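Local coordinates for methylxanthine N1-demethylase NdmA (PDB 6ICN), which catalyses the N1-demethylation of caffeine to theobromine and formaldehyde, as a Rieske oxygenase with a [2Fe-2S] cluster that also demethylates theophylline, paraxanthine and 1-methylxanthine, at residues H36-V41 / G139-R144; Q170-W175 / K279-F284; Q219-Y224 / S242-M247; P248-L253 / F267-P272. All coordinates share one frame; numbering follows the deposited sequence.

Contact 1 of 4, residues H36-V41 / G139-R144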
# COMPACT_ATOMS: atom_id res chain seq x y z
N HIS A 36 34.13 7.53 13.24
CA HIS A 36 33.10 7.61 12.22
C HIS A 36 31.86 8.28 12.79
O HIS A 36 31.49 8.01 13.93
CB HIS A 36 32.71 6.21 11.71
CG HIS A 36 33.86 5.42 11.15
ND1 HIS A 36 34.39 5.67 9.90
CD2 HIS A 36 34.57 4.39 11.67
CE1 HIS A 36 35.39 4.83 9.68
NE2 HIS A 36 35.52 4.04 10.74
N PRO A 37 31.17 9.10 12.00
CA PRO A 37 29.90 9.69 12.47
C PRO A 37 28.82 8.62 12.41
O PRO A 37 28.78 7.80 11.49
CB PRO A 37 29.63 10.80 11.45
CG PRO A 37 30.22 10.22 10.15
CD PRO A 37 31.42 9.38 10.57
N VAL A 38 27.93 8.64 13.40
CA VAL A 38 26.85 7.65 13.42
C VAL A 38 25.48 8.28 13.38
O VAL A 38 24.52 7.61 12.96
CB VAL A 38 26.97 6.71 14.63
CG1 VAL A 38 28.27 5.89 14.50
CG2 VAL A 38 26.92 7.48 15.97
N CYS A 39 25.34 9.54 13.77
CA CYS A 39 24.06 10.22 13.75
C CYS A 39 24.32 11.70 13.94
O CYS A 39 25.41 12.10 14.35
CB CYS A 39 23.13 9.68 14.85
SG CYS A 39 23.68 10.00 16.56
N THR A 40 23.32 12.51 13.60
CA THR A 40 23.35 13.91 14.01
C THR A 40 22.87 14.03 15.45
O THR A 40 22.18 13.15 15.98
CB THR A 40 22.46 14.79 13.13
OG1 THR A 40 21.09 14.42 13.31
CG2 THR A 40 22.84 14.64 11.65
N VAL A 41 23.28 15.13 16.10
CA VAL A 41 22.75 15.44 17.43
C VAL A 41 21.23 15.54 17.37
O VAL A 41 20.52 15.01 18.23
CB VAL A 41 23.40 16.72 17.99
CG1 VAL A 41 22.70 17.16 19.30
CG2 VAL A 41 24.89 16.48 18.25
N GLY A 139 28.04 19.06 15.44
CA GLY A 139 26.64 18.68 15.36
C GLY A 139 26.41 17.23 14.99
O GLY A 139 25.25 16.83 14.77
N LEU A 140 27.47 16.45 14.87
CA LEU A 140 27.37 15.01 14.67
C LEU A 140 27.91 14.29 15.90
O LEU A 140 28.71 14.84 16.67
CB LEU A 140 28.15 14.56 13.43
CG LEU A 140 27.90 15.31 12.11
CD1 LEU A 140 28.74 14.73 10.96
CD2 LEU A 140 26.44 15.34 11.73
N ILE A 141 27.50 13.04 16.05
CA ILE A 141 28.01 12.15 17.08
C ILE A 141 28.97 11.17 16.42
O ILE A 141 28.60 10.51 15.44
CB ILE A 141 26.87 11.38 17.79
CG1 ILE A 141 25.88 12.35 18.43
CG2 ILE A 141 27.43 10.38 18.79
CD1 ILE A 141 26.51 13.21 19.48
N TRP A 142 30.19 11.08 16.96
CA TRP A 142 31.27 10.28 16.38
C TRP A 142 31.65 9.15 17.33
O TRP A 142 31.70 9.34 18.55
CB TRP A 142 32.51 11.14 16.13
CG TRP A 142 32.28 12.34 15.29
CD1 TRP A 142 31.73 13.54 15.68
CD2 TRP A 142 32.62 12.48 13.91
NE1 TRP A 142 31.70 14.41 14.60
CE2 TRP A 142 32.23 13.77 13.51
CE3 TRP A 142 33.18 11.61 12.95
CZ2 TRP A 142 32.42 14.24 12.21
CZ3 TRP A 142 33.37 12.08 11.67
CH2 TRP A 142 32.99 13.38 11.31
N ILE A 143 31.93 7.97 16.77
CA ILE A 143 32.32 6.80 17.56
C ILE A 143 33.61 6.21 16.99
O ILE A 143 33.76 6.07 15.77
CB ILE A 143 31.21 5.73 17.59
CG1 ILE A 143 30.01 6.25 18.38
CG2 ILE A 143 31.72 4.43 18.22
CD1 ILE A 143 28.82 5.28 18.35
N ARG A 144 34.55 5.85 17.88
CA ARG A 144 35.73 5.07 17.50
C ARG A 144 35.66 3.73 18.20
O ARG A 144 35.71 3.66 19.44
CB ARG A 144 37.03 5.79 17.86
CG ARG A 144 38.28 4.96 17.48
CD ARG A 144 39.55 5.77 17.69
NE ARG A 144 39.70 6.21 19.08
CZ ARG A 144 40.65 7.05 19.49
NH1 ARG A 144 41.53 7.54 18.63
NH2 ARG A 144 40.72 7.40 20.77
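P37 lies at a slant over one face of the W142 indole. Its CB stands 4.0 Å from the centroid of the W142 six-membered ring, 13° off the normal, a CH-pi contact, and P37 CD presses to 3.5 Å from W142 CZ3. W142 carries CG beside its backbone N (chi1 -55°), which brings the benzo half back over the neighbouring strand, while NE1 bonds to the carbonyl of R137. Next to this pair, L140 reaches T40 with one branch: CD2 is 3.7 Å from T40 CG2. The other side of the sheet carries H36, C39, I141 and I143. There V38 meets I143 at about a right angle, its CG2 3.8 Å from I143 CD1, and C39 SG rests 3.7 Å from I141 CB. P37 pairs with W142 and T40 with L140; between them I141 O takes V38 N at 2.8 Å while I141 N gives to C39 O, so two residues face one: a beta bulge. H36 and I143 exchange two backbone bonds before the bulge; past it, V41 N bonds to G139 O as T40 caps helix 41-47 through E43 N. The side chains that meet are almost wholly apolar, so the polar pairing of this edge strand of the Rieske domain falls to the main chain, and packing on both faces does the rest.

Contact 2 of 4, residues Q170-W175 / K279-F284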
# COMPACT_ATOMS: atom_id res chain seq x y z
N GLN A 170 22.57 18.98 7.11
CA GLN A 170 21.44 18.32 6.45
C GLN A 170 21.05 17.03 7.16
O GLN A 170 21.80 16.46 7.95
CB GLN A 170 21.76 18.04 4.98
CG GLN A 170 21.92 19.31 4.18
CD GLN A 170 21.62 19.15 2.70
OE1 GLN A 170 21.82 20.07 1.93
NE2 GLN A 170 21.13 17.97 2.29
N GLU A 171 19.84 16.56 6.86
CA GLU A 171 19.46 15.24 7.33
C GLU A 171 20.32 14.18 6.64
O GLU A 171 20.68 14.34 5.47
CB GLU A 171 17.98 14.99 7.06
CG GLU A 171 17.10 15.79 8.03
CD GLU A 171 15.63 15.71 7.71
OE1 GLU A 171 15.25 15.00 6.76
OE2 GLU A 171 14.86 16.35 8.45
N PRO A 172 20.64 13.09 7.32
CA PRO A 172 21.44 12.04 6.67
C PRO A 172 20.71 11.42 5.50
O PRO A 172 19.48 11.38 5.46
CB PRO A 172 21.70 11.02 7.79
CG PRO A 172 20.81 11.42 8.93
CD PRO A 172 20.42 12.85 8.76
N TYR A 173 21.49 10.92 4.53
CA TYR A 173 20.95 10.21 3.37
C TYR A 173 21.62 8.84 3.25
O TYR A 173 22.83 8.70 3.42
CB TYR A 173 21.11 11.04 2.07
CG TYR A 173 22.52 11.41 1.68
CD1 TYR A 173 23.21 12.46 2.30
CD2 TYR A 173 23.19 10.71 0.66
CE1 TYR A 173 24.51 12.79 1.93
CE2 TYR A 173 24.48 11.05 0.27
CZ TYR A 173 25.14 12.09 0.91
OH TYR A 173 26.43 12.40 0.54
N TRP A 174 20.80 7.83 3.00
CA TRP A 174 21.27 6.45 2.99
C TRP A 174 21.46 5.97 1.56
O TRP A 174 20.57 6.15 0.73
CB TRP A 174 20.27 5.55 3.70
CG TRP A 174 20.19 5.79 5.15
CD1 TRP A 174 19.60 6.85 5.79
CD2 TRP A 174 20.69 4.93 6.16
NE1 TRP A 174 19.72 6.70 7.15
CE2 TRP A 174 20.38 5.53 7.40
CE3 TRP A 174 21.37 3.72 6.14
CZ2 TRP A 174 20.73 4.94 8.61
CZ3 TRP A 174 21.72 3.13 7.34
CH2 TRP A 174 21.40 3.74 8.56
N TRP A 175 22.61 5.36 1.28
CA TRP A 175 22.87 4.77 -0.03
C TRP A 175 23.25 3.30 0.11
O TRP A 175 23.93 2.90 1.05
CB TRP A 175 24.02 5.48 -0.75
CG TRP A 175 23.68 6.80 -1.39
CD1 TRP A 175 22.48 7.45 -1.37
CD2 TRP A 175 24.56 7.59 -2.18
NE1 TRP A 175 22.57 8.62 -2.10
CE2 TRP A 175 23.84 8.73 -2.61
CE3 TRP A 175 25.90 7.46 -2.58
CZ2 TRP A 175 24.41 9.72 -3.40
CZ3 TRP A 175 26.47 8.46 -3.37
CH2 TRP A 175 25.72 9.56 -3.78
N LYS A 279 25.44 5.47 5.64
CA LYS A 279 24.63 6.58 6.12
C LYS A 279 25.50 7.82 5.97
O LYS A 279 26.57 7.92 6.58
CB LYS A 279 24.20 6.36 7.57
CG LYS A 279 23.42 7.51 8.18
CD LYS A 279 23.16 7.20 9.66
CE LYS A 279 22.26 8.27 10.27
NZ LYS A 279 21.92 7.95 11.71
N ASN A 280 25.08 8.74 5.10
CA ASN A 280 25.93 9.83 4.67
C ASN A 280 25.48 11.16 5.28
O ASN A 280 24.28 11.41 5.44
CB ASN A 280 25.96 9.90 3.15
CG ASN A 280 26.45 8.60 2.55
OD1 ASN A 280 27.65 8.29 2.62
ND2 ASN A 280 25.53 7.79 2.02
N PHE A 281 26.45 12.00 5.61
CA PHE A 281 26.20 13.30 6.22
C PHE A 281 26.78 14.40 5.35
O PHE A 281 27.92 14.29 4.88
CB PHE A 281 26.81 13.36 7.63
CG PHE A 281 26.32 12.27 8.56
CD1 PHE A 281 26.90 11.00 8.55
CD2 PHE A 281 25.26 12.52 9.45
CE1 PHE A 281 26.44 10.00 9.41
CE2 PHE A 281 24.79 11.51 10.31
CZ PHE A 281 25.37 10.25 10.29
N LEU A 282 26.00 15.46 5.14
CA LEU A 282 26.48 16.69 4.51
C LEU A 282 26.22 17.86 5.44
O LEU A 282 25.08 18.06 5.90
CB LEU A 282 25.81 16.95 3.15
CG LEU A 282 26.26 18.28 2.51
CD1 LEU A 282 27.72 18.17 2.05
CD2 LEU A 282 25.36 18.70 1.34
N ILE A 283 27.27 18.61 5.74
CA ILE A 283 27.16 19.90 6.40
C ILE A 283 27.69 20.93 5.42
O ILE A 283 28.75 20.71 4.81
CB ILE A 283 27.97 19.94 7.71
CG1 ILE A 283 27.62 18.76 8.60
CG2 ILE A 283 27.74 21.26 8.45
CD1 ILE A 283 28.42 18.71 9.89
N PHE A 284 26.98 22.05 5.25
CA PHE A 284 27.50 23.06 4.34
C PHE A 284 27.44 24.43 4.99
O PHE A 284 26.55 24.72 5.79
CB PHE A 284 26.79 23.06 2.95
CG PHE A 284 25.35 23.47 2.99
CD1 PHE A 284 24.35 22.54 3.23
CD2 PHE A 284 24.99 24.79 2.77
CE1 PHE A 284 23.02 22.93 3.25
CE2 PHE A 284 23.66 25.19 2.81
CZ PHE A 284 22.68 24.26 3.05
O HOH W 1 23.38 14.95 6.29
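Y173 spreads its ring over the CB of N280, which stands 3.4 Å from the Y173 ring centroid and 18° off the normal, a tight CH-pi contact. With CG of Y173 tucked between its backbone N and carbonyl carbon (chi1 60°), the ring folds back over the neighbouring strand. N280 then grips Y173 O twice, through its backbone N at 2.8 Å and more loosely through ND2 at 3.2 Å, from opposite faces of that carbonyl. On the other side of the sheet, the extended chain of K279 runs obliquely across the W174 indole: K279 CB sits 3.8 Å from the centroid of the six-membered ring, and K279 CE goes on to touch the P172 ring. Where the strand opens out at E171, one water accepts from L282 N at 2.9 Å, and Q170 N bonds directly to L282 O. The polar ends are tied to residues outside the pair: Y173 OH to N268 and R182, N280 OD1 to S270, K279 NZ to E43 and V38 O. Strand 166-175 is one edge of the C-terminal domain's sheet. Strand 263-274 flanks 277-286 on its other side, and helix 293-313 packs on W175, L282 and F284, with Q170 OE1 held by N300 from that helix.

Contact 3 of 4, residues Q219-Y224 / S242-M247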
# COMPACT_ATOMS: atom_id res chain seq x y z
N GLN A 219 45.60 13.57 6.19
CA GLN A 219 44.67 14.16 5.25
C GLN A 219 45.26 14.14 3.85
O GLN A 219 46.47 14.32 3.67
CB GLN A 219 44.34 15.61 5.62
CG GLN A 219 43.98 15.80 7.09
CD GLN A 219 44.06 17.25 7.52
OE1 GLN A 219 44.67 18.08 6.84
NE2 GLN A 219 43.44 17.57 8.65
N PHE A 220 44.40 13.93 2.85
CA PHE A 220 44.76 14.23 1.47
C PHE A 220 44.40 15.68 1.19
O PHE A 220 43.27 16.11 1.46
CB PHE A 220 44.02 13.30 0.50
CG PHE A 220 44.92 12.31 -0.20
CD1 PHE A 220 46.22 12.64 -0.55
CD2 PHE A 220 44.44 11.04 -0.54
CE1 PHE A 220 47.04 11.73 -1.21
CE2 PHE A 220 45.26 10.12 -1.20
CZ PHE A 220 46.56 10.46 -1.53
N ARG A 221 45.35 16.45 0.65
CA ARG A 221 45.12 17.84 0.30
C ARG A 221 45.41 18.04 -1.18
O ARG A 221 46.46 17.61 -1.68
CB ARG A 221 45.99 18.78 1.14
CG ARG A 221 45.77 18.64 2.64
CD ARG A 221 46.35 19.79 3.39
NE ARG A 221 46.19 19.60 4.83
CZ ARG A 221 46.56 20.49 5.74
NH1 ARG A 221 47.13 21.63 5.36
NH2 ARG A 221 46.37 20.24 7.03
N PHE A 222 44.48 18.69 -1.88
CA PHE A 222 44.66 18.99 -3.30
C PHE A 222 43.68 20.09 -3.71
O PHE A 222 42.65 20.30 -3.06
CB PHE A 222 44.51 17.74 -4.19
CG PHE A 222 43.27 16.90 -3.92
CD1 PHE A 222 43.27 15.90 -2.96
CD2 PHE A 222 42.12 17.10 -4.68
CE1 PHE A 222 42.12 15.12 -2.73
CE2 PHE A 222 40.97 16.33 -4.46
CZ PHE A 222 40.97 15.35 -3.49
N VAL A 223 44.03 20.80 -4.79
CA VAL A 223 43.30 21.97 -5.27
C VAL A 223 42.94 21.81 -6.75
O VAL A 223 43.75 21.31 -7.54
CB VAL A 223 44.11 23.26 -5.04
CG1 VAL A 223 43.37 24.49 -5.55
CG2 VAL A 223 44.45 23.42 -3.56
N TYR A 224 41.74 22.24 -7.12
CA TYR A 224 41.21 22.07 -8.48
C TYR A 224 40.44 23.32 -8.88
O TYR A 224 39.44 23.67 -8.25
CB TYR A 224 40.30 20.83 -8.54
CG TYR A 224 39.52 20.60 -9.83
CD1 TYR A 224 39.97 21.10 -11.05
CD2 TYR A 224 38.33 19.87 -9.83
CE1 TYR A 224 39.25 20.89 -12.23
CE2 TYR A 224 37.61 19.65 -11.00
CZ TYR A 224 38.08 20.16 -12.20
OH TYR A 224 37.38 19.96 -13.38
N SER A 242 39.34 23.70 -2.94
CA SER A 242 40.43 23.26 -2.08
C SER A 242 39.93 22.12 -1.18
O SER A 242 39.06 22.34 -0.34
CB SER A 242 40.96 24.41 -1.23
OG SER A 242 41.92 23.93 -0.31
N TYR A 243 40.50 20.93 -1.36
CA TYR A 243 40.07 19.73 -0.64
C TYR A 243 41.01 19.42 0.51
O TYR A 243 42.24 19.37 0.33
CB TYR A 243 40.05 18.50 -1.56
CG TYR A 243 39.05 18.51 -2.69
CD1 TYR A 243 39.32 19.18 -3.88
CD2 TYR A 243 37.85 17.80 -2.60
CE1 TYR A 243 38.43 19.17 -4.94
CE2 TYR A 243 36.94 17.78 -3.66
CZ TYR A 243 37.24 18.47 -4.82
OH TYR A 243 36.37 18.47 -5.87
N THR A 244 40.44 19.14 1.68
CA THR A 244 41.16 18.57 2.81
C THR A 244 40.40 17.33 3.22
O THR A 244 39.29 17.43 3.77
CB THR A 244 41.25 19.55 3.98
OG1 THR A 244 41.81 20.78 3.52
CG2 THR A 244 42.12 18.96 5.08
N CYS A 245 40.95 16.16 2.93
CA CYS A 245 40.22 14.90 3.08
C CYS A 245 40.82 14.12 4.24
O CYS A 245 41.87 13.49 4.09
CB CYS A 245 40.27 14.09 1.79
SG CYS A 245 39.66 14.97 0.33
N SER A 246 40.16 14.17 5.39
CA SER A 246 40.59 13.40 6.56
C SER A 246 40.35 11.91 6.30
O SER A 246 39.20 11.47 6.17
CB SER A 246 39.84 13.85 7.81
OG SER A 246 40.15 15.20 8.12
N MET A 247 41.42 11.13 6.21
CA MET A 247 41.28 9.71 5.86
C MET A 247 40.57 8.97 6.97
O MET A 247 40.84 9.24 8.14
CB MET A 247 42.64 9.07 5.57
CG MET A 247 43.31 9.67 4.33
SD MET A 247 42.44 9.16 2.81
CE MET A 247 42.92 7.46 2.73
O HOH W 2 42.22 15.33 10.22
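Q219 reaches across to T244 and S246 along an extended side chain. Its CB lies 3.6 Å from C245 O, and CG passes 4.0 Å from S246 OG. The amide carbon CD rides beside the methyl of T244, and OE1 comes down to 3.2 Å from T244 CG2. That oxygen is also gripped from its own strand by R221, which offers NE and NH2 side-on with OE1 close to the guanidinium plane; the bond from R221 NE to Q219 OE1 is 2.9 Å long and runs nearly along the amide C=O. At the tip, Q219 NE2 donates to a water that also bonds S246 OG, which is bonded to the backbone N of Y156 as well. The two bonds from R221 and the one to water should fix how the amide is flipped.

The segments are neighbouring antiparallel strands, 219-225 and 239-246, in the large sheet of the C-terminal catalytic domain, the helix-grip fold familiar from Rieske oxygenases. F220 with C245 and F222 with Y243 are its hydrogen-bonded pairs here.

On the face opposite Q219, the rings of F222 and Y243 form an offset stack, centroids 4.6 Å apart and planes at 21°. F222 CE2 sits over the Y243 ring and comes within 3.3 Å of Y243 CD1, while Y243 CB lies over the F222 ring. C245 SG approaches F222 CE1 obliquely, a sulfur-aromatic contact, and M247 SD makes a slanting Met-aromatic one with F220. W338 and its helix 330-348 cover this end, and the nearest atoms of the Y243 side chain and bound caffeine are about 5 Å apart.

Contact 4 of 4, residues P248-L253 / F267-P272; sequences PFAINL and FNVSCP
F249 meets P272 at a slant, its CE2 4.1 Å from P272 CG, with S270 O also oblique to the ring. One face of the F249 ring is taken by P248 of its own segment, which follows a cis peptide bond. The second ring, F267, likewise has its neighbours across the contact off to a slant: N252 OD1 lies 4.0 Å from F267 CD1, with the N252 amide 56° from the ring plane, and A250 CB leans on the same ring. F157 from a loop meets F267 as well. A250 CB also touches V269 CG2 at 3.9 Å, a methyl set anti to its own backbone N.

These are the two arms of a beta hairpin, strands 250-257 and 263-274, in the middle of the catalytic-domain sheet. I251 and N268 form its hydrogen-bonded pair, I251 N to N268 O at 2.8 Å and N268 N to I251 O at 2.9 Å.

At F249 the chain swings away from the partner strand (psi 3°). The S270 N that would be next in line is buried and finds no partner. Two waters bridge the strands here: one donates to F249 O at 2.8 Å and can also reach N268 OD1, while a second lies between S270 OG and F249 O, its link to F249 O weak and its distance to S270 OG doubtfully short. N268 and S270 are also tied to the neighbouring strand 277-286 and to 170-175. R182 of helix 179-186 touches both N268 and S270, and farther along strand 250-257 L253 touches bound caffeine.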
# COMPACT_ATOMS: atom_id res chain seq x y z
N PRO A 248 39.70 8.02 6.62
CA PRO A 248 39.42 7.51 5.26
C PRO A 248 38.21 8.08 4.53
O PRO A 248 38.17 7.93 3.32
CB PRO A 248 39.17 6.02 5.51
CG PRO A 248 38.59 5.97 6.89
CD PRO A 248 39.19 7.11 7.66
N PHE A 249 37.23 8.67 5.21
CA PHE A 249 35.95 8.90 4.54
C PHE A 249 35.42 10.32 4.60
O PHE A 249 34.30 10.57 4.12
CB PHE A 249 34.87 7.95 5.11
CG PHE A 249 35.18 6.50 4.93
CD1 PHE A 249 35.66 6.00 3.71
CD2 PHE A 249 35.00 5.61 5.98
CE1 PHE A 249 35.96 4.65 3.57
CE2 PHE A 249 35.29 4.25 5.84
CZ PHE A 249 35.78 3.77 4.62
N ALA A 250 36.14 11.26 5.19
CA ALA A 250 35.63 12.62 5.35
C ALA A 250 36.25 13.54 4.31
O ALA A 250 37.46 13.49 4.08
CB ALA A 250 35.92 13.15 6.75
N ILE A 251 35.43 14.39 3.69
CA ILE A 251 35.89 15.35 2.70
C ILE A 251 35.45 16.75 3.10
O ILE A 251 34.25 17.02 3.25
CB ILE A 251 35.37 15.01 1.29
CG1 ILE A 251 35.87 13.63 0.86
CG2 ILE A 251 35.77 16.09 0.28
CD1 ILE A 251 35.02 13.04 -0.24
N ASN A 252 36.42 17.66 3.23
CA ASN A 252 36.16 19.08 3.44
C ASN A 252 36.52 19.80 2.15
O ASN A 252 37.70 19.83 1.75
CB ASN A 252 36.96 19.62 4.63
CG ASN A 252 36.60 21.05 4.98
OD1 ASN A 252 35.71 21.29 5.80
ND2 ASN A 252 37.28 22.01 4.36
N LEU A 253 35.51 20.36 1.47
CA LEU A 253 35.71 21.05 0.19
C LEU A 253 35.40 22.53 0.37
O LEU A 253 34.24 22.91 0.59
CB LEU A 253 34.84 20.43 -0.91
CG LEU A 253 34.76 21.20 -2.23
CD1 LEU A 253 36.16 21.44 -2.83
CD2 LEU A 253 33.87 20.45 -3.24
N PHE A 267 31.08 19.75 3.62
CA PHE A 267 31.71 18.75 4.47
C PHE A 267 30.88 17.48 4.34
O PHE A 267 29.71 17.44 4.78
CB PHE A 267 31.80 19.23 5.92
CG PHE A 267 32.38 18.22 6.87
CD1 PHE A 267 33.75 18.00 6.94
CD2 PHE A 267 31.54 17.50 7.71
CE1 PHE A 267 34.27 17.09 7.84
CE2 PHE A 267 32.06 16.56 8.62
CZ PHE A 267 33.43 16.36 8.69
N ASN A 268 31.45 16.46 3.72
CA ASN A 268 30.72 15.23 3.46
C ASN A 268 31.46 14.07 4.10
O ASN A 268 32.68 13.93 3.92
CB ASN A 268 30.55 15.00 1.95
CG ASN A 268 29.52 13.91 1.64
OD1 ASN A 268 29.89 12.75 1.47
ND2 ASN A 268 28.22 14.28 1.59
N VAL A 269 30.75 13.25 4.87
CA VAL A 269 31.36 12.08 5.50
C VAL A 269 30.38 10.91 5.50
O VAL A 269 29.17 11.09 5.69
CB VAL A 269 31.87 12.43 6.92
CG1 VAL A 269 30.73 12.99 7.82
CG2 VAL A 269 32.58 11.23 7.57
N SER A 270 30.89 9.71 5.27
CA SER A 270 30.09 8.49 5.18
C SER A 270 30.29 7.65 6.43
O SER A 270 31.43 7.36 6.81
CB SER A 270 30.45 7.65 3.95
OG SER A 270 30.32 8.37 2.73
N CYS A 271 29.19 7.23 7.05
CA CYS A 271 29.24 6.17 8.06
C CYS A 271 29.20 4.81 7.37
O CYS A 271 28.20 4.50 6.68
CB CYS A 271 28.08 6.28 9.03
SG CYS A 271 28.00 4.97 10.30
N PRO A 272 30.23 3.99 7.50
CA PRO A 272 30.17 2.62 6.97
C PRO A 272 29.29 1.76 7.86
O PRO A 272 29.74 1.18 8.86
CB PRO A 272 31.64 2.18 7.00
CG PRO A 272 32.19 2.91 8.20
CD PRO A 272 31.52 4.27 8.17
O HOH W 3 32.67 8.69 1.90
O HOH W 4 32.46 11.02 2.00

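From the N terminus, contact 1 closes the first long loop, bringing 36-41 back against 139-144 around the Rieske domain and the ligands of its iron-sulfur cluster. The chain then enters the catalytic-domain sheet on strand 166-175, where contact 2 closes a second loop with 279-284. Contacts 3 and 4 are both nested inside that loop and follow one another in series, so no two contacts cross. Strand pairing carries on from contact 3 to 4 through T244 and N252, and from 4 to 2 through C271 and K279. Among the ties between the two domains, contact 1 meets contact 2 at V38 and K279, and contact 4 where P37 packs on V269 and C271.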